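Local structure of MazG-related protein (Thermotoga maritima, 2YXH) at residues A32-E37 and E51-D56. The protein binds magnesium ions in an all-helical MazG fold and probably hydrolyses nucleoside triphosphates to monophosphates and diphosphate. The protein carries 1 engineered substitution. Numbering follows the deposited sequence. Where two conformers were deposited one is given.
Sequences ASEIEE and EEEIGD. With MG (magnesium ion), chain D; MG (magnesium ion), chain C.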
loop_
_atom_site.group_PDB
_atom_site.type_symbol
_atom_site.label_atom_id
_atom_site.label_comp_id
_atom_site.label_asym_id
_atom_site.label_seq_id
_atom_site.Cartn_x
_atom_site.Cartn_y
_atom_site.Cartn_z
ATOM N N ALA A 32 -1.861 9.476 3.509
ATOM C CA ALA A 32 -0.908 10.547 3.244
ATOM C C ALA A 32 -0.215 10.825 4.541
ATOM O O ALA A 32 0.997 11.130 4.545
ATOM C CB ALA A 32 -1.572 11.804 2.674
ATOM N N SER A 33 -0.911 10.647 5.658
ATOM C CA SER A 33 -0.238 10.829 6.937
ATOM C C SER A 33 0.855 9.846 7.236
ATOM O O SER A 33 1.899 10.265 7.730
ATOM C CB SER A 33 -1.204 10.917 8.110
ATOM O OG SER A 33 -0.496 10.907 9.343
ATOM N N GLU A 34 0.622 8.520 6.966
ATOM C CA GLU A 34 1.644 7.559 7.285
ATOM C C GLU A 34 2.845 7.734 6.406
ATOM O O GLU A 34 3.927 7.358 6.793
ATOM C CB GLU A 34 1.185 6.090 7.049
ATOM C CG GLU A 34 0.039 5.705 7.810
ATOM C CD GLU A 34 0.351 5.574 9.291
ATOM O OE1 GLU A 34 1.559 5.525 9.652
ATOM O OE2 GLU A 34 -0.616 5.457 10.094
ATOM N N ILE A 35 2.611 8.117 5.166
ATOM C CA ILE A 35 3.666 8.498 4.254
ATOM C C ILE A 35 4.584 9.522 4.958
ATOM O O ILE A 35 5.802 9.460 4.841
ATOM C CB ILE A 35 3.067 9.252 3.027
ATOM C CG1 ILE A 35 2.579 8.310 1.982
ATOM C CG2 ILE A 35 4.124 10.220 2.366
ATOM C CD1 ILE A 35 1.968 9.051 0.848
ATOM N N GLU A 36 4.012 10.468 5.678
ATOM C CA GLU A 36 4.853 11.416 6.400
ATOM C C GLU A 36 5.601 10.765 7.553
ATOM O O GLU A 36 6.758 11.093 7.820
ATOM C CB GLU A 36 4.047 12.599 6.912
ATOM C CG GLU A 36 3.399 13.479 5.757
ATOM C CD GLU A 36 4.424 14.188 4.786
ATOM O OE1 GLU A 36 5.671 14.183 4.985
ATOM O OE2 GLU A 36 3.961 14.795 3.802
ATOM N N GLU A 37 4.989 9.782 8.221
ATOM C CA GLU A 37 5.715 9.102 9.265
ATOM C C GLU A 37 6.872 8.358 8.672
ATOM O O GLU A 37 7.913 8.253 9.286
ATOM C CB GLU A 37 4.821 8.270 10.132
ATOM C CG GLU A 37 3.651 9.093 10.713
ATOM C CD GLU A 37 2.802 8.265 11.667
ATOM O OE1 GLU A 37 2.293 8.864 12.609
ATOM O OE2 GLU A 37 2.648 7.011 11.525
ATOM N N GLU A 51 10.421 0.515 10.247
ATOM C CA GLU A 51 9.775 -0.738 10.061
ATOM C C GLU A 51 8.291 -0.692 10.507
ATOM O O GLU A 51 7.434 -1.176 9.809
ATOM C CB GLU A 51 10.495 -1.820 10.822
ATOM C CG GLU A 51 9.779 -3.131 10.833
ATOM C CD GLU A 51 10.491 -4.098 11.787
ATOM O OE1 GLU A 51 10.370 -3.865 13.008
ATOM O OE2 GLU A 51 11.170 -5.065 11.342
ATOM N N GLU A 52 8.010 -0.116 11.647
ATOM C CA GLU A 52 6.703 0.254 11.989
ATOM C C GLU A 52 5.927 1.034 10.925
ATOM O O GLU A 52 4.857 0.643 10.580
ATOM C CB GLU A 52 6.685 0.976 13.332
ATOM C CG GLU A 52 5.195 1.211 13.935
ATOM C CD GLU A 52 5.014 2.545 14.783
ATOM O OE1 GLU A 52 6.019 3.056 15.343
ATOM O OE2 GLU A 52 3.856 3.032 14.915
ATOM N N GLU A 53 6.386 2.213 10.500
ATOM C CA GLU A 53 5.637 2.954 9.571
ATOM C C GLU A 53 5.440 2.229 8.196
ATOM O O GLU A 53 4.419 2.438 7.522
ATOM C CB GLU A 53 6.343 4.299 9.388
ATOM C CG GLU A 53 6.675 4.917 10.795
ATOM C CD GLU A 53 5.390 5.176 11.610
ATOM O OE1 GLU A 53 4.273 5.126 11.044
ATOM O OE2 GLU A 53 5.460 5.399 12.834
ATOM N N ILE A 54 6.452 1.510 7.727
ATOM C CA ILE A 54 6.225 0.709 6.484
ATOM C C ILE A 54 4.949 -0.165 6.673
ATOM O O ILE A 54 4.024 -0.185 5.844
ATOM C CB ILE A 54 7.457 -0.114 6.096
ATOM C CG1 ILE A 54 8.582 0.876 5.631
ATOM C CG2 ILE A 54 7.103 -1.036 4.890
ATOM C CD1 ILE A 54 8.212 1.738 4.397
ATOM N N GLY A 55 4.882 -0.847 7.822
ATOM C CA GLY A 55 3.692 -1.635 8.050
ATOM C C GLY A 55 2.416 -0.785 8.115
ATOM O O GLY A 55 1.412 -1.097 7.450
ATOM N N ASP A 56 2.440 0.289 8.917
ATOM C CA ASP A 56 1.303 1.214 8.957
ATOM C C ASP A 56 0.854 1.623 7.580
ATOM O O ASP A 56 -0.304 1.754 7.296
ATOM C CB ASP A 56 1.734 2.451 9.699
ATOM C CG ASP A 56 1.738 2.266 11.175
ATOM O OD1 ASP A 56 1.429 1.181 11.710
ATOM O OD2 ASP A 56 1.929 3.218 11.851
HETATM MG MG MG D . 2.322 5.049 11.695
HETATM MG MG MG C . -2.622 5.118 9.969
HETATM O O HOH W 1 3.200 5.226 13.833
HETATM O O HOH W 2 -2.564 7.004 9.333
HETATM O O HOH W 3 -2.743 6.131 11.879
HETATM O O HOH W 4 -4.684 5.437 9.894
HETATM O O HOH W 5 -2.596 3.132 10.717
#
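E34 and E37 on helix 24-43 face E53 and D56 on helix 47-72 across the acidic metal site of the MazG fold, an ExxE pair answered by an ExxD pair, with segments 32-37 and 51-56 running nearly antiparallel (164°). It is a worked example of carboxylates that meet through a metal and not through hydrogen bonds: no hydrogen bond joins the two segments, and four carboxylates converge on one magnesium ion. E34, bent at chi2, bridges two ions. Its OE1 lies 2.2 Å from the shared magnesium, whereas OE2 binds a second magnesium at 2.0 Å, which carries four waters and is also bound by D60. The E34 carboxylate is nearly coplanar with that of E53. One turn on, E37 runs extended beyond CG (chi2 -176°) and delivers OE2 to the shared ion at 2.0 Å. Its carboxylate plane stands 77° from that of E53, and E37 OE2 and E53 OE1 lie close together as neighbouring ligands of the ion. D56 binds through OD2, while its OD1 forms a salt bridge with K86 of the second subunit, tying the site to the dimer. A water on the shared magnesium donates to E52 OE2 and, at 2.5 Å, to E53 OE2.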